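Local coordinates for protein putative acetyltransferase Ta0821 (Thermoplasma acidophilum DSM 1728, PDB 3C26) that is a putative acetyltransferase of the GNAT family, probably transferring an acyl group to a substrate that has not been identified, at residues V62-V67 and V72-M77; I215-N220 and S226-K231; P130-V135 and T260-R265; T23-K28 and L35-A40. One frame throughout, in Å; residues are numbered along the deposited sequence.

Contact 1 (V62-V67 and V72-M77). With EDO (1,2-ethanediol), chain E.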
loop_
_atom_site.group_PDB
_atom_site.type_symbol
_atom_site.label_atom_id
_atom_site.label_comp_id
_atom_site.label_asym_id
_atom_site.label_seq_id
_atom_site.Cartn_x
_atom_site.Cartn_y
_atom_site.Cartn_z
ATOM N N VAL A 62 -14.850 26.488 3.525
ATOM C CA VAL A 62 -15.033 25.584 2.380
ATOM C C VAL A 62 -15.527 26.355 1.144
ATOM O O VAL A 62 -16.428 27.156 1.180
ATOM C CB VAL A 62 -15.918 24.368 2.691
ATOM C CG1 VAL A 62 -16.025 23.483 1.476
ATOM C CG2 VAL A 62 -15.359 23.586 3.851
ATOM N N TYR A 63 -14.818 26.143 0.055
ATOM C CA TYR A 63 -15.162 26.738 -1.236
ATOM C C TYR A 63 -15.552 25.623 -2.180
ATOM O O TYR A 63 -15.113 24.465 -2.045
ATOM C CB TYR A 63 -14.003 27.580 -1.784
ATOM C CG TYR A 63 -13.922 28.909 -1.070
ATOM C CD1 TYR A 63 -13.415 28.999 0.217
ATOM C CD2 TYR A 63 -14.389 30.052 -1.656
ATOM C CE1 TYR A 63 -13.403 30.207 0.893
ATOM C CE2 TYR A 63 -14.377 31.248 -0.990
ATOM C CZ TYR A 63 -13.883 31.323 0.268
ATOM O OH TYR A 63 -13.885 32.549 0.898
ATOM N N VAL A 64 -16.399 25.986 -3.125
ATOM C CA VAL A 64 -16.945 25.032 -4.076
ATOM C C VAL A 64 -16.930 25.520 -5.495
ATOM O O VAL A 64 -16.843 26.722 -5.776
ATOM C CB VAL A 64 -18.410 24.608 -3.716
ATOM C CG1 VAL A 64 -18.442 23.923 -2.318
ATOM C CG2 VAL A 64 -19.394 25.800 -3.795
ATOM N N LEU A 65 -16.926 24.538 -6.386
ATOM C CA LEU A 65 -17.246 24.745 -7.782
ATOM C C LEU A 65 -18.726 24.455 -7.909
ATOM O O LEU A 65 -19.226 23.459 -7.367
ATOM C CB LEU A 65 -16.423 23.864 -8.727
ATOM C CG LEU A 65 -14.987 24.290 -9.008
ATOM C CD1 LEU A 65 -14.413 23.338 -10.057
ATOM C CD2 LEU A 65 -14.938 25.647 -9.491
ATOM N N ARG A 66 -19.432 25.348 -8.596
ATOM C CA ARG A 66 -20.872 25.198 -8.803
ATOM C C ARG A 66 -21.233 25.127 -10.267
ATOM O O ARG A 66 -20.675 25.835 -11.095
ATOM C CB ARG A 66 -21.668 26.392 -8.253
ATOM C CG ARG A 66 -21.516 26.647 -6.783
ATOM C CD ARG A 66 -22.578 27.652 -6.340
ATOM N NE ARG A 66 -22.288 28.046 -4.984
ATOM C CZ ARG A 66 -22.728 27.401 -3.922
ATOM N NH1 ARG A 66 -23.523 26.370 -4.078
ATOM N NH2 ARG A 66 -22.382 27.804 -2.716
ATOM N N VAL A 67 -22.189 24.251 -10.531
ATOM C CA VAL A 67 -22.838 24.124 -11.828
ATOM C C VAL A 67 -24.309 24.479 -11.613
ATOM O O VAL A 67 -25.033 23.815 -10.888
ATOM C CB VAL A 67 -22.727 22.725 -12.382
ATOM C CG1 VAL A 67 -23.657 22.573 -13.591
ATOM C CG2 VAL A 67 -21.214 22.378 -12.705
ATOM N N VAL A 72 -20.412 20.989 -6.963
ATOM C CA VAL A 72 -19.908 19.733 -7.563
ATOM C C VAL A 72 -18.508 19.293 -7.031
ATOM O O VAL A 72 -18.067 18.154 -7.212
ATOM C CB VAL A 72 -19.955 19.763 -9.150
ATOM C CG1 VAL A 72 -21.410 20.002 -9.671
ATOM C CG2 VAL A 72 -18.964 20.792 -9.721
ATOM N N ALA A 73 -17.848 20.212 -6.345
ATOM C CA ALA A 73 -16.499 19.969 -5.774
ATOM C C ALA A 73 -16.261 20.885 -4.583
ATOM O O ALA A 73 -16.838 22.007 -4.478
ATOM C CB ALA A 73 -15.408 20.199 -6.804
ATOM N N THR A 74 -15.421 20.406 -3.676
ATOM C CA THR A 74 -15.031 21.214 -2.520
ATOM C C THR A 74 -13.539 21.334 -2.427
ATOM O O THR A 74 -12.777 20.485 -2.922
ATOM C CB THR A 74 -15.515 20.576 -1.171
ATOM O OG1 THR A 74 -14.906 19.272 -0.986
ATOM C CG2 THR A 74 -17.031 20.438 -1.122
ATOM N N ILE A 75 -13.128 22.425 -1.797
ATOM C CA ILE A 75 -11.769 22.576 -1.308
ATOM C C ILE A 75 -11.840 23.331 0.030
ATOM O O ILE A 75 -12.578 24.316 0.146
ATOM C CB ILE A 75 -10.813 23.327 -2.303
ATOM C CG1 ILE A 75 -9.382 23.329 -1.797
ATOM C CG2 ILE A 75 -11.199 24.805 -2.437
ATOM C CD1 ILE A 75 -8.627 22.130 -2.086
ATOM N N HIS A 76 -11.076 22.848 1.023
ATOM C CA HIS A 76 -10.921 23.547 2.312
ATOM C C HIS A 76 -9.630 24.385 2.312
ATOM O O HIS A 76 -8.613 23.961 1.803
ATOM C CB HIS A 76 -10.900 22.544 3.478
ATOM C CG HIS A 76 -10.667 23.169 4.828
ATOM N ND1 HIS A 76 -9.587 22.844 5.634
ATOM C CD2 HIS A 76 -11.381 24.097 5.510
ATOM C CE1 HIS A 76 -9.645 23.568 6.742
ATOM N NE2 HIS A 76 -10.729 24.325 6.696
HETATM N N MSE A 77 -9.701 25.589 2.876
HETATM C CA MSE A 77 -8.525 26.438 3.053
HETATM C C MSE A 77 -8.443 26.957 4.499
HETATM O O MSE A 77 -9.428 27.360 5.107
HETATM C CB MSE A 77 -8.586 27.689 2.176
HETATM C CG MSE A 77 -8.916 27.491 0.767
HETATM SE SE MSE A 77 -9.389 29.257 -0.005
HETATM C CE MSE A 77 -10.373 28.448 -1.460
HETATM C C1 EDO E . -6.129 21.362 6.421
HETATM O O1 EDO E . -7.036 21.848 7.401
HETATM C C2 EDO E . -6.875 20.451 5.485
HETATM O O2 EDO E . -7.882 21.166 4.811
#

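Contact 2 (I215-N220 and S226-K231)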
loop_
_atom_site.group_PDB
_atom_site.type_symbol
_atom_site.label_atom_id
_atom_site.label_comp_id
_atom_site.label_asym_id
_atom_site.label_seq_id
_atom_site.Cartn_x
_atom_site.Cartn_y
_atom_site.Cartn_z
ATOM N N ILE A 215 -7.266 6.361 17.267
ATOM C CA ILE A 215 -6.404 7.488 17.604
ATOM C C ILE A 215 -5.334 7.622 16.566
ATOM O O ILE A 215 -4.764 6.633 16.102
ATOM C CB ILE A 215 -5.682 7.325 18.990
ATOM C CG1 ILE A 215 -6.663 6.954 20.100
ATOM C CG2 ILE A 215 -4.910 8.595 19.386
ATOM C CD1 ILE A 215 -5.989 6.422 21.370
ATOM N N ASP A 216 -5.145 8.860 16.124
ATOM C CA ASP A 216 -4.067 9.197 15.227
ATOM C C ASP A 216 -3.010 9.972 16.020
ATOM O O ASP A 216 -3.355 10.833 16.830
ATOM C CB ASP A 216 -4.561 10.117 14.072
ATOM C CG ASP A 216 -5.580 9.454 13.126
ATOM O OD1 ASP A 216 -5.485 8.255 12.818
ATOM O OD2 ASP A 216 -6.485 10.162 12.652
ATOM N N LEU A 217 -1.742 9.629 15.786
ATOM C CA LEU A 217 -0.595 10.289 16.372
ATOM C C LEU A 217 0.373 10.699 15.304
ATOM O O LEU A 217 0.784 9.891 14.486
ATOM C CB LEU A 217 0.116 9.395 17.440
ATOM C CG LEU A 217 -0.859 8.868 18.529
ATOM C CD1 LEU A 217 -1.410 7.481 18.195
ATOM C CD2 LEU A 217 -0.170 8.846 19.907
ATOM N N PHE A 218 0.708 11.975 15.297
ATOM C CA PHE A 218 1.692 12.525 14.392
ATOM C C PHE A 218 3.004 12.774 15.129
ATOM O O PHE A 218 3.138 13.688 15.948
ATOM C CB PHE A 218 1.210 13.829 13.794
ATOM C CG PHE A 218 0.175 13.669 12.782
ATOM C CD1 PHE A 218 -1.119 13.317 13.133
ATOM C CD2 PHE A 218 0.491 13.810 11.436
ATOM C CE1 PHE A 218 -2.086 13.164 12.169
ATOM C CE2 PHE A 218 -0.498 13.673 10.447
ATOM C CZ PHE A 218 -1.763 13.332 10.811
ATOM N N VAL A 219 3.992 11.964 14.811
ATOM C CA VAL A 219 5.275 12.042 15.502
ATOM C C VAL A 219 6.173 12.960 14.729
ATOM O O VAL A 219 6.784 12.584 13.736
ATOM C CB VAL A 219 5.899 10.681 15.676
ATOM C CG1 VAL A 219 7.194 10.758 16.555
ATOM C CG2 VAL A 219 4.874 9.777 16.312
ATOM N N ASN A 220 6.225 14.184 15.226
ATOM C CA ASN A 220 7.028 15.275 14.643
ATOM C C ASN A 220 8.496 15.266 15.056
ATOM O O ASN A 220 9.359 15.805 14.365
ATOM C CB ASN A 220 6.402 16.614 15.011
ATOM C CG ASN A 220 5.071 16.858 14.285
ATOM O OD1 ASN A 220 5.035 16.845 13.062
ATOM N ND2 ASN A 220 3.988 17.062 15.038
ATOM N N SER A 226 10.933 4.436 18.162
ATOM C CA SER A 226 10.573 3.003 18.363
ATOM C C SER A 226 9.878 2.780 19.703
ATOM O O SER A 226 8.860 2.107 19.791
ATOM C CB SER A 226 11.797 2.091 18.305
ATOM O OG SER A 226 12.350 2.105 17.009
ATOM N N SER A 227 10.441 3.363 20.755
ATOM C CA SER A 227 9.880 3.155 22.113
ATOM C C SER A 227 8.544 3.830 22.257
ATOM O O SER A 227 7.625 3.328 22.921
ATOM C CB SER A 227 10.810 3.689 23.213
ATOM O OG SER A 227 11.887 2.809 23.423
ATOM N N PHE A 228 8.445 4.995 21.632
ATOM C CA PHE A 228 7.191 5.749 21.675
ATOM C C PHE A 228 6.066 4.930 21.015
ATOM O O PHE A 228 4.943 4.813 21.516
ATOM C CB PHE A 228 7.333 7.132 21.015
ATOM C CG PHE A 228 6.100 7.957 21.152
ATOM C CD1 PHE A 228 5.901 8.750 22.267
ATOM C CD2 PHE A 228 5.079 7.868 20.194
ATOM C CE1 PHE A 228 4.713 9.477 22.418
ATOM C CE2 PHE A 228 3.904 8.562 20.342
ATOM C CZ PHE A 228 3.714 9.365 21.463
ATOM N N ILE A 229 6.379 4.326 19.890
ATOM C CA ILE A 229 5.374 3.541 19.186
ATOM C C ILE A 229 5.037 2.281 19.949
ATOM O O ILE A 229 3.883 1.878 20.048
ATOM C CB ILE A 229 5.850 3.152 17.782
ATOM C CG1 ILE A 229 5.764 4.368 16.869
ATOM C CG2 ILE A 229 5.005 2.046 17.237
ATOM C CD1 ILE A 229 6.518 4.191 15.636
ATOM N N GLU A 230 6.069 1.638 20.467
ATOM C CA GLU A 230 5.879 0.355 21.165
ATOM C C GLU A 230 4.982 0.526 22.388
ATOM O O GLU A 230 4.173 -0.344 22.707
ATOM C CB GLU A 230 7.207 -0.265 21.568
ATOM C CG GLU A 230 7.053 -1.456 22.501
ATOM C CD GLU A 230 6.360 -2.630 21.825
ATOM O OE1 GLU A 230 6.296 -2.636 20.578
ATOM O OE2 GLU A 230 5.906 -3.563 22.540
ATOM N N LYS A 231 5.100 1.679 23.035
ATOM C CA LYS A 231 4.297 1.996 24.232
ATOM C C LYS A 231 2.825 2.261 23.950
ATOM O O LYS A 231 1.937 1.774 24.653
ATOM C CB LYS A 231 4.804 3.258 24.927
ATOM C CG LYS A 231 3.859 3.774 26.007
ATOM C CD LYS A 231 4.498 4.882 26.886
#

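Contact 3 (P130-V135 and T260-R265)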
loop_
_atom_site.group_PDB
_atom_site.type_symbol
_atom_site.label_atom_id
_atom_site.label_comp_id
_atom_site.label_asym_id
_atom_site.label_seq_id
_atom_site.Cartn_x
_atom_site.Cartn_y
_atom_site.Cartn_z
ATOM N N PRO A 130 -2.301 10.331 -9.274
ATOM C CA PRO A 130 -2.963 11.419 -10.010
ATOM C C PRO A 130 -2.920 12.748 -9.235
ATOM O O PRO A 130 -2.699 13.803 -9.800
ATOM C CB PRO A 130 -4.396 10.898 -10.134
ATOM C CG PRO A 130 -4.218 9.418 -10.211
ATOM C CD PRO A 130 -3.168 9.136 -9.185
ATOM N N SER A 131 -3.131 12.689 -7.939
ATOM C CA SER A 131 -3.069 13.907 -7.133
ATOM C C SER A 131 -1.645 14.438 -7.026
ATOM O O SER A 131 -1.437 15.628 -7.066
ATOM C CB SER A 131 -3.659 13.685 -5.753
ATOM O OG SER A 131 -5.023 13.308 -5.877
ATOM N N LEU A 132 -0.670 13.539 -6.923
ATOM C CA LEU A 132 0.762 13.939 -6.840
ATOM C C LEU A 132 1.166 14.613 -8.161
ATOM O O LEU A 132 1.885 15.600 -8.198
ATOM C CB LEU A 132 1.653 12.725 -6.563
ATOM C CG LEU A 132 1.600 12.046 -5.165
ATOM C CD1 LEU A 132 2.334 10.714 -5.163
ATOM C CD2 LEU A 132 2.173 12.951 -4.101
ATOM N N ARG A 133 0.700 14.046 -9.254
ATOM C CA ARG A 133 0.938 14.630 -10.588
ATOM C C ARG A 133 0.279 16.005 -10.730
ATOM O O ARG A 133 0.831 16.932 -11.314
ATOM C CB ARG A 133 0.428 13.696 -11.698
ATOM C CG ARG A 133 1.207 12.369 -11.783
ATOM C CD ARG A 133 2.705 12.586 -12.027
ATOM N NE ARG A 133 2.959 13.171 -13.345
ATOM C CZ ARG A 133 2.954 12.517 -14.516
ATOM N NH1 ARG A 133 2.688 11.211 -14.582
ATOM N NH2 ARG A 133 3.216 13.196 -15.640
ATOM N N LEU A 134 -0.894 16.136 -10.151
ATOM C CA LEU A 134 -1.669 17.403 -10.230
ATOM C C LEU A 134 -0.921 18.509 -9.475
ATOM O O LEU A 134 -0.645 19.583 -10.027
ATOM C CB LEU A 134 -3.083 17.206 -9.649
ATOM C CG LEU A 134 -3.870 18.512 -9.479
ATOM C CD1 LEU A 134 -4.034 19.104 -10.862
ATOM C CD2 LEU A 134 -5.185 18.334 -8.823
ATOM N N VAL A 135 -0.526 18.224 -8.236
ATOM C CA VAL A 135 0.186 19.228 -7.429
ATOM C C VAL A 135 1.524 19.597 -8.068
ATOM O O VAL A 135 1.918 20.758 -8.101
ATOM C CB VAL A 135 0.266 18.925 -5.886
ATOM C CG1 VAL A 135 -1.139 18.994 -5.262
ATOM C CG2 VAL A 135 0.973 17.584 -5.558
ATOM N N THR A 260 2.594 12.708 2.437
ATOM C CA THR A 260 3.554 13.670 1.944
ATOM C C THR A 260 3.002 15.063 2.004
ATOM O O THR A 260 1.789 15.259 1.889
ATOM C CB THR A 260 3.963 13.333 0.464
ATOM O OG1 THR A 260 2.878 13.599 -0.434
ATOM C CG2 THR A 260 4.420 11.853 0.325
ATOM N N VAL A 261 3.924 16.006 2.208
ATOM C CA VAL A 261 3.639 17.454 2.248
ATOM C C VAL A 261 4.284 18.205 1.079
ATOM O O VAL A 261 5.491 18.173 0.840
ATOM C CB VAL A 261 4.070 18.109 3.622
ATOM C CG1 VAL A 261 3.639 19.594 3.716
ATOM C CG2 VAL A 261 3.547 17.298 4.763
ATOM N N TRP A 262 3.400 18.865 0.346
ATOM C CA TRP A 262 3.722 19.722 -0.799
ATOM C C TRP A 262 3.497 21.209 -0.510
ATOM O O TRP A 262 2.576 21.601 0.206
ATOM C CB TRP A 262 2.905 19.271 -2.004
ATOM C CG TRP A 262 3.310 17.895 -2.475
ATOM C CD1 TRP A 262 3.082 16.720 -1.816
ATOM C CD2 TRP A 262 4.053 17.549 -3.661
ATOM N NE1 TRP A 262 3.612 15.662 -2.523
ATOM C CE2 TRP A 262 4.222 16.139 -3.652
ATOM C CE3 TRP A 262 4.577 18.282 -4.732
ATOM C CZ2 TRP A 262 4.871 15.460 -4.672
ATOM C CZ3 TRP A 262 5.252 17.605 -5.743
ATOM C CH2 TRP A 262 5.398 16.208 -5.709
ATOM N N GLU A 263 4.381 22.017 -1.063
ATOM C CA GLU A 263 4.320 23.447 -0.953
ATOM C C GLU A 263 4.495 24.181 -2.289
ATOM O O GLU A 263 5.279 23.802 -3.195
ATOM C CB GLU A 263 5.338 23.945 0.120
ATOM C CG GLU A 263 5.363 25.428 0.385
ATOM C CD GLU A 263 6.419 25.778 1.443
ATOM O OE1 GLU A 263 6.233 25.375 2.599
ATOM O OE2 GLU A 263 7.459 26.393 1.104
ATOM N N TYR A 264 3.650 25.193 -2.392
ATOM C CA TYR A 264 3.557 26.141 -3.497
ATOM C C TYR A 264 3.954 27.543 -2.973
ATOM O O TYR A 264 3.500 28.013 -1.911
ATOM C CB TYR A 264 2.143 26.195 -4.030
ATOM C CG TYR A 264 1.927 27.189 -5.172
ATOM C CD1 TYR A 264 1.820 28.562 -4.921
ATOM C CD2 TYR A 264 1.882 26.757 -6.500
ATOM C CE1 TYR A 264 1.631 29.468 -5.975
ATOM C CE2 TYR A 264 1.707 27.641 -7.537
ATOM C CZ TYR A 264 1.573 29.003 -7.266
ATOM O OH TYR A 264 1.432 29.879 -8.326
ATOM N N ARG A 265 4.821 28.194 -3.739
ATOM C CA ARG A 265 5.268 29.569 -3.426
ATOM C C ARG A 265 4.855 30.564 -4.487
ATOM O O ARG A 265 5.117 30.358 -5.641
ATOM C CB ARG A 265 6.782 29.611 -3.373
ATOM C CG ARG A 265 7.389 28.853 -2.212
ATOM C CD ARG A 265 7.417 29.719 -0.973
ATOM N NE ARG A 265 8.709 29.675 -0.274
ATOM C CZ ARG A 265 9.521 30.721 -0.114
ATOM N NH1 ARG A 265 9.207 31.932 -0.565
ATOM N NH2 ARG A 265 10.646 30.563 0.546
#

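Contact 4 (T23-K28 and L35-A40)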
loop_
_atom_site.group_PDB
_atom_site.type_symbol
_atom_site.label_atom_id
_atom_site.label_comp_id
_atom_site.label_asym_id
_atom_site.label_seq_id
_atom_site.Cartn_x
_atom_site.Cartn_y
_atom_site.Cartn_z
ATOM N N THR A 23 -16.735 12.539 -2.586
ATOM C CA THR A 23 -15.584 11.720 -2.153
ATOM C C THR A 23 -14.249 12.264 -2.659
ATOM O O THR A 23 -14.167 12.975 -3.648
ATOM C CB THR A 23 -15.663 10.238 -2.631
ATOM O OG1 THR A 23 -15.609 10.172 -4.060
ATOM C CG2 THR A 23 -16.985 9.545 -2.162
ATOM N N SER A 24 -13.204 11.903 -1.924
ATOM C CA SER A 24 -11.817 12.198 -2.304
ATOM C C SER A 24 -11.357 11.387 -3.516
ATOM O O SER A 24 -10.312 11.675 -4.100
ATOM C CB SER A 24 -10.868 11.887 -1.154
ATOM O OG SER A 24 -10.887 10.517 -0.855
ATOM N N ASN A 25 -12.132 10.382 -3.875
ATOM C CA ASN A 25 -11.844 9.474 -5.013
ATOM C C ASN A 25 -12.148 10.209 -6.300
ATOM O O ASN A 25 -13.276 10.332 -6.735
ATOM C CB ASN A 25 -12.667 8.173 -4.878
ATOM C CG ASN A 25 -12.265 7.062 -5.869
ATOM O OD1 ASN A 25 -11.691 7.303 -6.909
ATOM N ND2 ASN A 25 -12.604 5.829 -5.519
ATOM N N THR A 26 -11.090 10.708 -6.911
ATOM C CA THR A 26 -11.200 11.522 -8.112
ATOM C C THR A 26 -10.698 10.774 -9.349
ATOM O O THR A 26 -10.598 11.330 -10.440
ATOM C CB THR A 26 -10.329 12.763 -8.004
ATOM O OG1 THR A 26 -8.983 12.332 -7.830
ATOM C CG2 THR A 26 -10.773 13.656 -6.833
ATOM N N TRP A 27 -10.418 9.506 -9.149
ATOM C CA TRP A 27 -9.858 8.650 -10.197
ATOM C C TRP A 27 -10.890 8.194 -11.241
ATOM O O TRP A 27 -12.100 8.191 -11.001
ATOM C CB TRP A 27 -9.175 7.421 -9.559
ATOM C CG TRP A 27 -7.946 7.726 -8.746
ATOM C CD1 TRP A 27 -7.550 8.945 -8.261
ATOM C CD2 TRP A 27 -7.012 6.766 -8.226
ATOM N NE1 TRP A 27 -6.375 8.812 -7.519
ATOM C CE2 TRP A 27 -6.049 7.478 -7.465
ATOM C CE3 TRP A 27 -6.889 5.374 -8.337
ATOM C CZ2 TRP A 27 -4.977 6.851 -6.854
ATOM C CZ3 TRP A 27 -5.791 4.750 -7.711
ATOM C CH2 TRP A 27 -4.875 5.485 -6.986
ATOM N N LYS A 28 -10.346 7.841 -12.412
ATOM C CA LYS A 28 -11.099 7.269 -13.559
ATOM C C LYS A 28 -11.950 6.106 -13.106
ATOM O O LYS A 28 -11.455 5.158 -12.489
ATOM C CB LYS A 28 -10.142 6.758 -14.670
ATOM N N LEU A 35 -9.528 0.372 -6.688
ATOM C CA LEU A 35 -8.177 0.478 -6.119
ATOM C C LEU A 35 -8.023 1.720 -5.192
ATOM O O LEU A 35 -7.429 1.625 -4.117
ATOM C CB LEU A 35 -7.107 0.430 -7.199
ATOM C CG LEU A 35 -5.666 0.579 -6.698
ATOM C CD1 LEU A 35 -5.340 -0.385 -5.526
ATOM C CD2 LEU A 35 -4.702 0.466 -7.881
ATOM N N TYR A 36 -8.569 2.869 -5.592
ATOM C CA TYR A 36 -8.525 4.057 -4.707
ATOM C C TYR A 36 -9.096 3.748 -3.307
ATOM O O TYR A 36 -8.530 4.110 -2.273
ATOM C CB TYR A 36 -9.319 5.258 -5.283
ATOM C CG TYR A 36 -9.150 6.485 -4.432
ATOM C CD1 TYR A 36 -8.112 7.393 -4.662
ATOM C CD2 TYR A 36 -9.974 6.705 -3.319
ATOM C CE1 TYR A 36 -7.925 8.510 -3.804
ATOM C CE2 TYR A 36 -9.805 7.791 -2.502
ATOM C CZ TYR A 36 -8.753 8.696 -2.745
ATOM O OH TYR A 36 -8.610 9.817 -1.910
ATOM N N SER A 37 -10.254 3.105 -3.288
ATOM C CA SER A 37 -10.934 2.838 -2.024
ATOM C C SER A 37 -10.090 1.982 -1.106
ATOM O O SER A 37 -9.989 2.217 0.086
ATOM C CB SER A 37 -12.275 2.114 -2.258
ATOM O OG SER A 37 -13.088 2.838 -3.154
ATOM N N LYS A 38 -9.473 0.957 -1.668
ATOM C CA LYS A 38 -8.646 0.062 -0.859
ATOM C C LYS A 38 -7.450 0.807 -0.291
ATOM O O LYS A 38 -7.076 0.613 0.839
ATOM C CB LYS A 38 -8.167 -1.144 -1.675
ATOM C CG LYS A 38 -9.259 -2.064 -2.226
ATOM C CD LYS A 38 -8.571 -3.280 -2.831
ATOM C CE LYS A 38 -9.476 -4.299 -3.495
ATOM N NZ LYS A 38 -8.639 -5.421 -4.126
ATOM N N LEU A 39 -6.847 1.637 -1.114
ATOM C CA LEU A 39 -5.664 2.406 -0.732
ATOM C C LEU A 39 -6.059 3.419 0.348
ATOM O O LEU A 39 -5.371 3.597 1.373
ATOM C CB LEU A 39 -5.010 3.061 -1.952
ATOM C CG LEU A 39 -4.292 2.078 -2.937
ATOM C CD1 LEU A 39 -3.804 2.737 -4.254
ATOM C CD2 LEU A 39 -3.108 1.327 -2.245
ATOM N N ALA A 40 -7.219 3.998 0.173
ATOM C CA ALA A 40 -7.680 5.059 1.086
ATOM C C ALA A 40 -7.881 4.503 2.506
ATOM O O ALA A 40 -7.688 5.217 3.495
ATOM C CB ALA A 40 -8.992 5.715 0.559
#

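Contact 1 (V62-V67 and V72-M77)
With chi1 at -77°, Tyr63 carries its ring beside its own backbone N, and Met77 (chi1 -49°, chain extended beyond CG) comes back across it at about a right angle. Met77 is present as selenomethionine: its CE lies 3.5 Å from Tyr63 CD1 and its SE 4.6 Å from the Tyr63 ring centroid, an oblique Met-aromatic contact. Phe8 and Phe112 meet the same ring. The backbones run antiparallel. Tyr63 and Ile75 form a hydrogen-bonded pair, with Tyr63 N to Ile75 O at 2.9 Å and a reciprocal bond from Ile75 N to Tyr63 O. Leu65 N bonds to Ala73 O at 3.2 Å, and Val72 N makes a 2.8 Å bond to Leu65 O. Tyr63, Leu65, Ala73 and Ile75 share one face of the sheet. On the other, formed by Val62, Val64, Thr74 and His76, the Thr74 methyl CG2 touches Val64 CG1 at 3.9 Å and also Val62 CG1, while its OG1 bonds to Gly89 O. His76 stacks on Trp56, and its ND1 shares a short 2.5 Å hydrogen bond with O2 of an ethanediol lying near the ring plane. With an alanine here, Trp56 would probably lose its stacking partner and the diol its ring nitrogen. Set between strands 7-10 and 85-92, this is a beta hairpin of the GNAT fold's antiparallel half.

Contact 2 (I215-N220 and S226-K231)
Phe228 brings its ring corner CE2 to strand 214-221, where Leu217 and Val219 both receive it. Leu217 CD2 meets that corner at the ring edge, near its plane, 4.1 Å from Phe228 CE2, the two side chains crossing at a slant. Val219 CG2 comes to it obliquely, 4.3 Å from Phe228 CE2. Phe228 gets there because its CG is anti to the backbone N (chi1 -175°), which carries the ring off the helix; the nearest CA atoms, those of Phe228 and Val219, are 9.0 Å apart. Leu217 and Val219, two residues apart, point their side chains to the same face of the strand, whereas Phe218 between them points to the other face and stacks on Tyr242. The joint is light and wholly apolar, burying 116 Å² between the segments. Val206 of strand 204-211 and the Tyr232 ring, about 45° from that of Phe228, add to the surroundings of the aromatic group, and Leu217 also rests on Ile239 and Phe241 of the adjoining strand. Strand 214-221, helix 225-232 and the parallel neighbouring strand 237-243 make a beta-alpha-beta unit, and between these two segments the helix meets the strand through Phe228.

Contact 3 (P130-V135 and T260-R265)
Thr260 opens the strand side of a helix-on-sheet packing of the GNAT fold, its OG1 3.8 Å from Leu132 CD2. Helix 129-138 packs alongside strand 258-265, running nearly the same way, and the strand itself lies between strands 119-125 and 141-153; the axes of segments 130-135 and 260-265 approach to 10.5 Å at 22°. Thr260 OG1 bonds to Val124 O and also takes a weak 3.0 Å hydrogen bond from Trp262 NE1, sitting in the plane of the indole at its edge. Two residues on, Trp262 has the largest share of the contact. Its CG is anti to the carbonyl carbon (chi1 -66°), which sets the indole where Val135 and Leu132 meet it. Val135 CG2 lies over one face of the Trp262 indole, 3.9 Å from the centroid of its five-membered ring, in a CH-pi contact. Leu132 CD2 comes in obliquely, 3.5 Å from Trp262 NE1 and 3.7 Å from Trp262 CZ2. A serine in place of Trp262 would probably open a gap beneath Leu132 and Val135 and leave Thr260 OG1 without its indole donor. Phe140 touches both Trp262 and Val135, and Lys38 of the second subunit packs on Leu132. Beyond the indole, Glu263 pairs through OE1 with Arg121, while its OE2 is 3.8 Å from Arg265 NE, a long salt bridge.

Contact 4 (T23-K28 and L35-A40)
Ser24 OG is gripped by Asp46 OD1 and lies 2.6 Å from Tyr36 OH, close enough for a hydrogen bond. This approach joins the loop before helix 31-40 to that helix, in the N-terminal helical part of the acetyltransferase domain. Tyr36 has its CG anti to the backbone N (chi1 -175°), which sends the ring into the loop between Asn25 and Trp27. Asn25 covers one ring face: its CA is 3.7 Å from the Tyr36 centroid in a CH-pi contact, its amide lies 31° from the ring plane, and its ND2 bonds to Thr33 O. Trp27 N makes a weak hydrogen bond to Asn25 OD1. With its edge, the Tyr36 ring points at the face of Trp27 in a T-shaped pair, planes 79° apart, with Tyr36 CD1 3.5 Å from Trp27 CE2. Tyr36 CB also sits over the six-membered ring of the indole. Asn128 OD1 accepts from Trp27 NE1, and Leu35 and Tyr32 of the second subunit pack against the indole. Leu39, which meets Leu39 of that subunit, brings CD1 to 4.0 Å from Trp27 CH2.

Contacts 3 and 4 touch directly, Pro130 CG lying 3.5 Å from Trp27 NE1, and both face the second subunit, so the helix 129-138 and the loop 23-28 meet close to the dimer interface. Contact 1 stands apart, its centre about 18 Å from the centre of each of these. Contact 2 lies on the opposite side of the chain's centre from contact 1, about 34 Å away between centres, and its nearest atoms come within about 8 Å of contact 3. As in GNAT relatives, acyl-CoA probably binds where strands 85-92 and 119-125 splay apart. Nitrate, probably from the crystallisation liquor, lies about 4 Å from the side chains of Ile75, Val135 and Ser24.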